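Local atomic coordinates of quinonprotein alcohol dehydrogenase-like protein (Bacteroides thetaiotaomicron VPI-5482, PDB entry 4R5O), a protein that is of unknown function but combines an immunoglobulin-like beta-sandwich domain with a seven-bladed beta-propeller and binds calcium ions. Residues 137-143 with 155-160; 183-189 with 200-206; 223-227 with 238-242. All blocks are in the same frame, centred on the assembly; numbering follows the deposited sequence.

How the interactions relate
The three contacts repeat one arrangement in three successive sheets of the propeller. In each, the chain entering the first strand of a sheet meets the end of the second. Interactions 1 and 2 have centres 12 Å apart and are joined by a probable hydrogen bond from Asn186 N to Thr159 O, 2.7 Å. Interactions 2 and 3 have centres 10 Å apart. A probable hydrogen bond between Thr201 OG1 and Phe226 N, 2.9 Å, joins them. Interactions 1 and 3 do not touch. Bound polyether, probably from the crystallisation liquor, lies about 3 to 4 Å from the side chains of Asp142, Ser188 and Tyr227, which may mark a shared pocket. Asp252, a known calcium-binding residue with no calcium bound to this chain in the model, lies about 11 Å from Phe226, side chain to side chain.

Interaction 1 of 3, residues 137-143 with 155-160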
loop_
_atom_site.group_PDB
_atom_site.type_symbol
_atom_site.label_atom_id
_atom_site.label_comp_id
_atom_site.label_asym_id
_atom_site.label_seq_id
_atom_site.Cartn_x
_atom_site.Cartn_y
_atom_site.Cartn_z
ATOM N N GLY A 137 -7.917 7.348 -5.996
ATOM C CA GLY A 137 -8.787 8.426 -5.527
ATOM C C GLY A 137 -8.716 8.741 -4.048
ATOM O O GLY A 137 -9.742 9.004 -3.419
ATOM N N ILE A 138 -7.510 8.725 -3.484
ATOM C CA ILE A 138 -7.304 9.002 -2.068
ATOM C C ILE A 138 -7.004 10.485 -1.920
ATOM O O ILE A 138 -5.877 10.938 -2.178
ATOM C CB ILE A 138 -6.195 8.103 -1.474
ATOM C CG1 ILE A 138 -6.483 6.611 -1.764
ATOM C CG2 ILE A 138 -6.010 8.393 0.013
ATOM C CD1 ILE A 138 -5.364 5.650 -1.528
ATOM N N GLY A 139 -8.032 11.239 -1.547
ATOM C CA GLY A 139 -7.922 12.676 -1.331
ATOM C C GLY A 139 -7.210 12.980 -0.035
ATOM O O GLY A 139 -6.908 12.062 0.732
ATOM N N ASN A 140 -6.968 14.270 0.239
ATOM C CA ASN A 140 -6.269 14.735 1.446
ATOM C C ASN A 140 -7.037 14.423 2.726
ATOM O O ASN A 140 -6.408 14.223 3.764
ATOM C CB ASN A 140 -6.036 16.248 1.372
ATOM C CG ASN A 140 -5.173 16.718 0.215
ATOM O OD1 ASN A 140 -4.357 15.978 -0.370
ATOM N ND2 ASN A 140 -5.293 17.997 -0.088
ATOM N N TYR A 141 -8.378 14.398 2.662
ATOM C CA TYR A 141 -9.224 14.166 3.830
ATOM C C TYR A 141 -9.768 12.705 3.838
ATOM O O TYR A 141 -10.629 12.356 4.666
ATOM C CB TYR A 141 -10.373 15.203 3.851
ATOM C CG TYR A 141 -9.864 16.632 3.957
ATOM C CD1 TYR A 141 -9.615 17.214 5.197
ATOM C CD2 TYR A 141 -9.612 17.395 2.815
ATOM C CE1 TYR A 141 -9.118 18.515 5.303
ATOM C CE2 TYR A 141 -9.102 18.693 2.907
ATOM C CZ TYR A 141 -8.854 19.248 4.155
ATOM O OH TYR A 141 -8.356 20.529 4.267
ATOM N N ASP A 142 -9.211 11.854 2.946
ATOM C CA ASP A 142 -9.514 10.424 2.795
ATOM C C ASP A 142 -8.443 9.551 3.456
ATOM O O ASP A 142 -7.274 9.939 3.520
ATOM C CB ASP A 142 -9.623 10.040 1.312
ATOM C CG ASP A 142 -10.759 10.665 0.537
ATOM O OD1 ASP A 142 -11.700 11.211 1.183
ATOM O OD2 ASP A 142 -10.765 10.528 -0.715
ATOM N N SER A 143 -8.832 8.363 3.914
ATOM C CA SER A 143 -7.908 7.400 4.501
ATOM C C SER A 143 -7.711 6.198 3.562
ATOM O O SER A 143 -8.600 5.821 2.800
ATOM C CB SER A 143 -8.400 6.930 5.864
ATOM O OG SER A 143 -9.624 6.225 5.784
ATOM N N LEU A 155 -7.181 -2.734 -0.527
ATOM C CA LEU A 155 -7.286 -1.333 -0.130
ATOM C C LEU A 155 -8.751 -0.952 0.089
ATOM O O LEU A 155 -9.611 -1.217 -0.756
ATOM C CB LEU A 155 -6.628 -0.416 -1.189
ATOM C CG LEU A 155 -7.027 1.073 -1.230
ATOM C CD1 LEU A 155 -6.516 1.841 -0.010
ATOM C CD2 LEU A 155 -6.514 1.735 -2.468
ATOM N N LEU A 156 -9.004 -0.300 1.236
ATOM C CA LEU A 156 -10.274 0.305 1.601
ATOM C C LEU A 156 -10.046 1.790 1.734
ATOM O O LEU A 156 -9.211 2.201 2.547
ATOM C CB LEU A 156 -10.883 -0.304 2.887
ATOM C CG LEU A 156 -12.108 0.408 3.463
ATOM C CD1 LEU A 156 -13.318 0.212 2.587
ATOM C CD2 LEU A 156 -12.402 -0.092 4.842
ATOM N N VAL A 157 -10.781 2.596 0.936
ATOM C CA VAL A 157 -10.681 4.055 0.968
ATOM C C VAL A 157 -11.811 4.583 1.872
ATOM O O VAL A 157 -12.991 4.317 1.640
ATOM C CB VAL A 157 -10.693 4.705 -0.454
ATOM C CG1 VAL A 157 -10.478 6.204 -0.366
ATOM C CG2 VAL A 157 -9.626 4.095 -1.365
ATOM N N GLY A 158 -11.430 5.284 2.922
ATOM C CA GLY A 158 -12.364 5.920 3.838
ATOM C C GLY A 158 -12.626 7.302 3.290
ATOM O O GLY A 158 -11.774 8.185 3.407
ATOM N N THR A 159 -13.755 7.455 2.578
ATOM C CA THR A 159 -14.097 8.686 1.884
ATOM C C THR A 159 -15.585 8.974 2.051
ATOM O O THR A 159 -16.369 8.045 2.182
ATOM C CB THR A 159 -13.683 8.581 0.396
ATOM O OG1 THR A 159 -14.063 9.775 -0.291
ATOM C CG2 THR A 159 -14.226 7.360 -0.291
ATOM N N SER A 160 -15.960 10.271 2.053
ATOM C CA SER A 160 -17.354 10.695 2.231
ATOM C C SER A 160 -18.163 10.503 0.923
ATOM O O SER A 160 -19.388 10.532 0.969
ATOM C CB SER A 160 -17.423 12.138 2.711
ATOM O OG SER A 160 -16.781 12.992 1.782
#
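Asp142 holds CG anti to its own carbonyl carbon (chi1 -65°), and Thr159 turns OG1 away from its backbone N (chi1 178°). These torsions bring the carboxylate and the hydroxyl together where the two side chains cross obliquely. Thr159 OG1 donates to Asp142 OD1 at 3.1 Å, from 44° above the carboxylate plane. The other oxygen, Asp142 OD2, accepts from Gly139 N at 2.9 Å. The carboxylate is therefore gripped at both oxygens, which should limit its rotation. The second bond also braces the type I turn from Gly139 to Asp142, in which Asp142 N bonds to Gly139 O.

Next to this, the backbones join. Ser143 N donates to Gly158 O at 3.0 Å. Gly158 N returns a bond to Ser143 O at 2.9 Å. Together they make an antiparallel hydrogen-bonded pair. Ser143 OG bonds to Asn145 ND2, which also reaches Leu156 O.

The apolar part lies beside Val157. Ile138 CG1 rests 4.0 Å from Val157 CG2. Farther along, Ile138 CD1 and Leu155 CD2 meet tip to tip at 4.2 Å. Leu155 and Val157 also pack on Tyr168 of the third strand. The arrangement is the open end of a beta hairpin, where the chain turns into the first strand, 143-149, of a four-stranded propeller blade.

Interaction 2 of 3, residues 183-189 with 200-206; sequences VGANLSG and VTGDGIR
Leu187 packs against Val200 and then against the Asp203-Arg206 ion pair formed within 200-206. Its CB lies 3.8 Å from Val200 CG1. CG is anti to the carbonyl carbon (chi1 -56°), and this brings CD1 to Val200 and Arg206 and CD2 to Asp203. CD1 meets Val200 CG1 at 3.7 Å and Arg206 NE at 3.5 Å, with the leucine and arginine side chains at about a right angle. CD2 reaches Asp203 OD1, 3.4 Å away.

The segment 183-189 is the link between two blades of the propeller. It leaves strand 177-181, the last of one sheet, and enters strand 189-192, the first of the next. The entry is marked by an antiparallel hydrogen-bonded pair: Gly189 N donates to Thr201 O and Thr201 N to Gly189 O, the latter at 2.8 Å.

The polar group beside Leu187 is a side-on salt bridge. Arg206 NE donates to Asp203 OD1 at 3.2 Å, and Arg206 NH2 to Asp203 OD2 at 2.7 Å. Each oxygen uses its syn lone pair. Val183 lies along the arginine, its CG1 3.7 Å from Arg206 CD, while Arg206 NH1 bonds to Asn215 OD1.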
loop_
_atom_site.group_PDB
_atom_site.type_symbol
_atom_site.label_atom_id
_atom_site.label_comp_id
_atom_site.label_asym_id
_atom_site.label_seq_id
_atom_site.Cartn_x
_atom_site.Cartn_y
_atom_site.Cartn_z
ATOM N N VAL A 183 -18.692 0.051 -1.806
ATOM C CA VAL A 183 -19.086 -0.574 -0.535
ATOM C C VAL A 183 -19.986 0.449 0.158
ATOM O O VAL A 183 -21.202 0.268 0.227
ATOM C CB VAL A 183 -17.892 -1.058 0.337
ATOM C CG1 VAL A 183 -18.384 -1.765 1.597
ATOM C CG2 VAL A 183 -16.953 -1.966 -0.451
ATOM N N GLY A 184 -19.391 1.562 0.558
ATOM C CA GLY A 184 -20.090 2.679 1.171
ATOM C C GLY A 184 -19.140 3.776 1.594
ATOM O O GLY A 184 -17.924 3.567 1.705
ATOM N N ALA A 185 -19.702 4.971 1.819
ATOM C CA ALA A 185 -18.987 6.137 2.317
ATOM C C ALA A 185 -18.635 5.995 3.799
ATOM O O ALA A 185 -19.383 5.342 4.567
ATOM C CB ALA A 185 -19.840 7.379 2.119
ATOM N N ASN A 186 -17.488 6.610 4.191
ATOM C CA ASN A 186 -16.974 6.745 5.565
ATOM C C ASN A 186 -16.711 5.385 6.230
ATOM O O ASN A 186 -17.028 5.175 7.406
ATOM C CB ASN A 186 -17.966 7.555 6.413
ATOM C CG ASN A 186 -18.234 8.927 5.856
ATOM O OD1 ASN A 186 -19.379 9.359 5.737
ATOM N ND2 ASN A 186 -17.187 9.610 5.424
ATOM N N LEU A 187 -16.059 4.488 5.485
ATOM C CA LEU A 187 -15.686 3.156 5.958
ATOM C C LEU A 187 -14.182 3.063 5.948
ATOM O O LEU A 187 -13.577 3.165 4.876
ATOM C CB LEU A 187 -16.344 2.071 5.081
ATOM C CG LEU A 187 -17.869 2.115 4.950
ATOM C CD1 LEU A 187 -18.332 1.062 4.024
ATOM C CD2 LEU A 187 -18.570 2.001 6.302
ATOM N N SER A 188 -13.565 2.943 7.132
ATOM C CA SER A 188 -12.108 2.923 7.241
ATOM C C SER A 188 -11.562 1.673 7.990
ATOM O O SER A 188 -10.352 1.604 8.241
ATOM C CB SER A 188 -11.631 4.179 7.963
ATOM O OG SER A 188 -12.153 4.253 9.276
ATOM N N GLY A 189 -12.428 0.715 8.326
ATOM C CA GLY A 189 -12.005 -0.490 9.028
ATOM C C GLY A 189 -11.956 -1.677 8.102
ATOM O O GLY A 189 -12.973 -2.035 7.517
ATOM N N VAL A 200 -15.532 -5.139 6.212
ATOM C CA VAL A 200 -15.433 -3.691 6.079
ATOM C C VAL A 200 -16.312 -3.109 7.181
ATOM O O VAL A 200 -17.490 -3.462 7.299
ATOM C CB VAL A 200 -15.776 -3.172 4.654
ATOM C CG1 VAL A 200 -15.882 -1.641 4.643
ATOM C CG2 VAL A 200 -14.766 -3.678 3.601
ATOM N N THR A 201 -15.712 -2.302 8.051
ATOM C CA THR A 201 -16.412 -1.702 9.194
ATOM C C THR A 201 -16.278 -0.160 9.102
ATOM O O THR A 201 -15.445 0.372 8.341
ATOM C CB THR A 201 -15.863 -2.286 10.513
ATOM O OG1 THR A 201 -14.457 -2.097 10.565
ATOM C CG2 THR A 201 -16.139 -3.812 10.657
ATOM N N GLY A 202 -17.134 0.531 9.843
ATOM C CA GLY A 202 -17.227 1.987 9.863
ATOM C C GLY A 202 -18.612 2.471 10.248
ATOM O O GLY A 202 -18.746 3.486 10.934
ATOM N N ASP A 203 -19.651 1.717 9.835
ATOM C CA ASP A 203 -21.078 1.945 10.105
ATOM C C ASP A 203 -21.729 0.674 10.647
ATOM O O ASP A 203 -22.953 0.515 10.600
ATOM C CB ASP A 203 -21.782 2.405 8.818
ATOM C CG ASP A 203 -21.769 1.446 7.634
ATOM O OD1 ASP A 203 -21.174 0.336 7.758
ATOM O OD2 ASP A 203 -22.330 1.811 6.577
ATOM N N GLY A 204 -20.888 -0.213 11.175
ATOM C CA GLY A 204 -21.252 -1.528 11.693
ATOM C C GLY A 204 -20.305 -2.541 11.090
ATOM O O GLY A 204 -19.118 -2.247 10.972
ATOM N N ILE A 205 -20.807 -3.713 10.664
ATOM C CA ILE A 205 -19.972 -4.773 10.074
ATOM C C ILE A 205 -20.556 -5.225 8.737
ATOM O O ILE A 205 -21.730 -5.617 8.649
ATOM C CB ILE A 205 -19.790 -6.011 11.013
ATOM C CG1 ILE A 205 -19.323 -5.591 12.422
ATOM C CG2 ILE A 205 -18.858 -7.063 10.373
ATOM C CD1 ILE A 205 -19.442 -6.636 13.437
ATOM N N ARG A 206 -19.689 -5.231 7.713
ATOM C CA ARG A 206 -19.993 -5.713 6.369
ATOM C C ARG A 206 -19.057 -6.822 5.991
ATOM O O ARG A 206 -17.854 -6.670 6.182
ATOM C CB ARG A 206 -19.897 -4.593 5.326
ATOM C CG ARG A 206 -20.780 -3.417 5.579
ATOM C CD ARG A 206 -20.234 -2.280 4.778
ATOM N NE ARG A 206 -21.025 -1.062 4.926
ATOM C CZ ARG A 206 -22.008 -0.717 4.104
ATOM N NH1 ARG A 206 -22.340 -1.508 3.080
ATOM N NH2 ARG A 206 -22.674 0.413 4.297
#

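Interaction 3 of 3, residues 223-227 with 238-242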
loop_
_atom_site.group_PDB
_atom_site.type_symbol
_atom_site.label_atom_id
_atom_site.label_comp_id
_atom_site.label_asym_id
_atom_site.label_seq_id
_atom_site.Cartn_x
_atom_site.Cartn_y
_atom_site.Cartn_z
ATOM N N LEU A 223 -21.088 4.490 13.517
ATOM C CA LEU A 223 -19.705 4.750 13.932
ATOM C C LEU A 223 -18.974 3.472 14.450
ATOM O O LEU A 223 -17.852 3.600 14.961
ATOM C CB LEU A 223 -19.648 5.848 15.039
ATOM C CG LEU A 223 -20.246 7.218 14.693
ATOM C CD1 LEU A 223 -20.248 8.115 15.892
ATOM C CD2 LEU A 223 -19.521 7.883 13.511
ATOM N N LEU A 224 -19.565 2.259 14.313
ATOM C CA LEU A 224 -18.841 1.046 14.743
ATOM C C LEU A 224 -17.783 0.736 13.686
ATOM O O LEU A 224 -18.115 0.436 12.544
ATOM C CB LEU A 224 -19.756 -0.174 15.015
ATOM C CG LEU A 224 -19.058 -1.549 15.247
ATOM C CD1 LEU A 224 -18.151 -1.518 16.439
ATOM C CD2 LEU A 224 -20.060 -2.655 15.391
ATOM N N CYS A 225 -16.524 0.818 14.081
ATOM C CA CYS A 225 -15.384 0.651 13.217
ATOM C C CYS A 225 -14.296 -0.183 13.895
ATOM O O CYS A 225 -13.956 0.074 15.049
ATOM C CB CYS A 225 -14.842 2.028 12.820
ATOM S SG CYS A 225 -13.517 1.963 11.590
ATOM N N PHE A 226 -13.700 -1.140 13.153
ATOM C CA PHE A 226 -12.540 -1.849 13.683
ATOM C C PHE A 226 -11.335 -1.086 13.176
ATOM O O PHE A 226 -10.883 -1.336 12.054
ATOM C CB PHE A 226 -12.482 -3.364 13.333
ATOM C CG PHE A 226 -13.646 -4.298 13.588
ATOM C CD1 PHE A 226 -14.727 -3.900 14.375
ATOM C CD2 PHE A 226 -13.644 -5.594 13.072
ATOM C CE1 PHE A 226 -15.821 -4.755 14.581
ATOM C CE2 PHE A 226 -14.710 -6.472 13.328
ATOM C CZ PHE A 226 -15.807 -6.033 14.052
ATOM N N TYR A 227 -10.845 -0.109 13.955
ATOM C CA TYR A 227 -9.678 0.709 13.566
ATOM C C TYR A 227 -8.505 -0.199 13.368
ATOM O O TYR A 227 -7.722 0.023 12.462
ATOM C CB TYR A 227 -9.380 1.808 14.601
ATOM C CG TYR A 227 -10.529 2.787 14.717
ATOM C CD1 TYR A 227 -10.812 3.686 13.690
ATOM C CD2 TYR A 227 -11.373 2.772 15.823
ATOM C CE1 TYR A 227 -11.894 4.558 13.771
ATOM C CE2 TYR A 227 -12.452 3.647 15.915
ATOM C CZ TYR A 227 -12.700 4.546 14.891
ATOM O OH TYR A 227 -13.763 5.404 14.955
ATOM N N SER A 238 -10.902 -7.010 17.889
ATOM C CA SER A 238 -11.021 -5.653 17.360
ATOM C C SER A 238 -10.728 -4.545 18.415
ATOM O O SER A 238 -10.988 -4.693 19.614
ATOM C CB SER A 238 -12.415 -5.419 16.791
ATOM O OG SER A 238 -13.395 -5.403 17.813
ATOM N N ASN A 239 -10.152 -3.446 17.902
ATOM C CA ASN A 239 -9.928 -2.145 18.508
ATOM C C ASN A 239 -10.901 -1.205 17.841
ATOM O O ASN A 239 -10.755 -0.958 16.643
ATOM C CB ASN A 239 -8.469 -1.705 18.364
ATOM C CG ASN A 239 -8.237 -0.237 18.617
ATOM O OD1 ASN A 239 -7.664 0.445 17.785
ATOM N ND2 ASN A 239 -8.784 0.310 19.694
ATOM N N ASP A 240 -11.944 -0.763 18.566
ATOM C CA ASP A 240 -13.012 0.035 17.998
ATOM C C ASP A 240 -13.082 1.427 18.625
ATOM O O ASP A 240 -14.127 2.071 18.540
ATOM C CB ASP A 240 -14.358 -0.698 18.186
ATOM C CG ASP A 240 -14.731 -1.148 19.600
ATOM O OD1 ASP A 240 -14.274 -0.511 20.572
ATOM O OD2 ASP A 240 -15.535 -2.096 19.727
ATOM N N THR A 241 -11.965 1.917 19.189
ATOM C CA THR A 241 -11.957 3.223 19.825
ATOM C C THR A 241 -10.705 4.039 19.446
ATOM O O THR A 241 -9.637 3.469 19.221
ATOM C CB THR A 241 -12.041 3.049 21.327
ATOM O OG1 THR A 241 -12.233 4.324 21.901
ATOM C CG2 THR A 241 -10.818 2.358 21.928
ATOM N N TYR A 242 -10.857 5.375 19.392
ATOM C CA TYR A 242 -9.757 6.294 19.110
ATOM C C TYR A 242 -9.642 7.347 20.217
ATOM O O TYR A 242 -8.771 8.216 20.129
ATOM C CB TYR A 242 -9.931 6.991 17.735
ATOM C CG TYR A 242 -11.144 7.891 17.621
ATOM C CD1 TYR A 242 -11.082 9.234 17.993
ATOM C CD2 TYR A 242 -12.351 7.409 17.127
ATOM C CE1 TYR A 242 -12.205 10.060 17.922
ATOM C CE2 TYR A 242 -13.474 8.230 17.030
ATOM C CZ TYR A 242 -13.399 9.554 17.429
ATOM O OH TYR A 242 -14.519 10.342 17.324
#
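Phe226 and Ser238 form the tightly packed part of this contact. Ser238 CB sits over one face of the phenylalanine ring, 3.8 Å from its centroid and 18° off the normal, a CH-pi contact. Ser238 OG bonds to the backbone O of Lys249, and the Phe226 ring also meets Tyr251. Beside this pair the backbones approach each other, with Asp240 CA facing Cys225 O. Tyr227 N makes a weak, bent hydrogen bond to Asn239 O at 2.8 Å. Cys225, Phe226, Ser238 and Asn239 are all buried here.

The other side is nearer solvent, with Tyr227, Asp240 and Tyr242 partly exposed, though the Tyr227 ring is still well packed. Tyr227 has CG anti to its carbonyl carbon (chi1 -63°), and its ring edge lies against the backbone of Asp240 and Thr241. CD2 lies 3.5 Å from Thr241 N, and CE2 is as close to Asp240 O. Cys225 SG rests over one face of this ring. Beyond, the Tyr227 and Tyr242 rings meet obliquely, with centroids 5.8 Å apart. The Tyr227 hydroxyl bonds to His324 ND1. Asp240 is held from outside by Lys249 and Ser246.

Strand pairing proper begins one residue later, with Asn228 on Asn239. The contact thus sits where the loop from strand 215-220 runs into strand 228-232, a connection between neighbouring sheets of the beta-propeller.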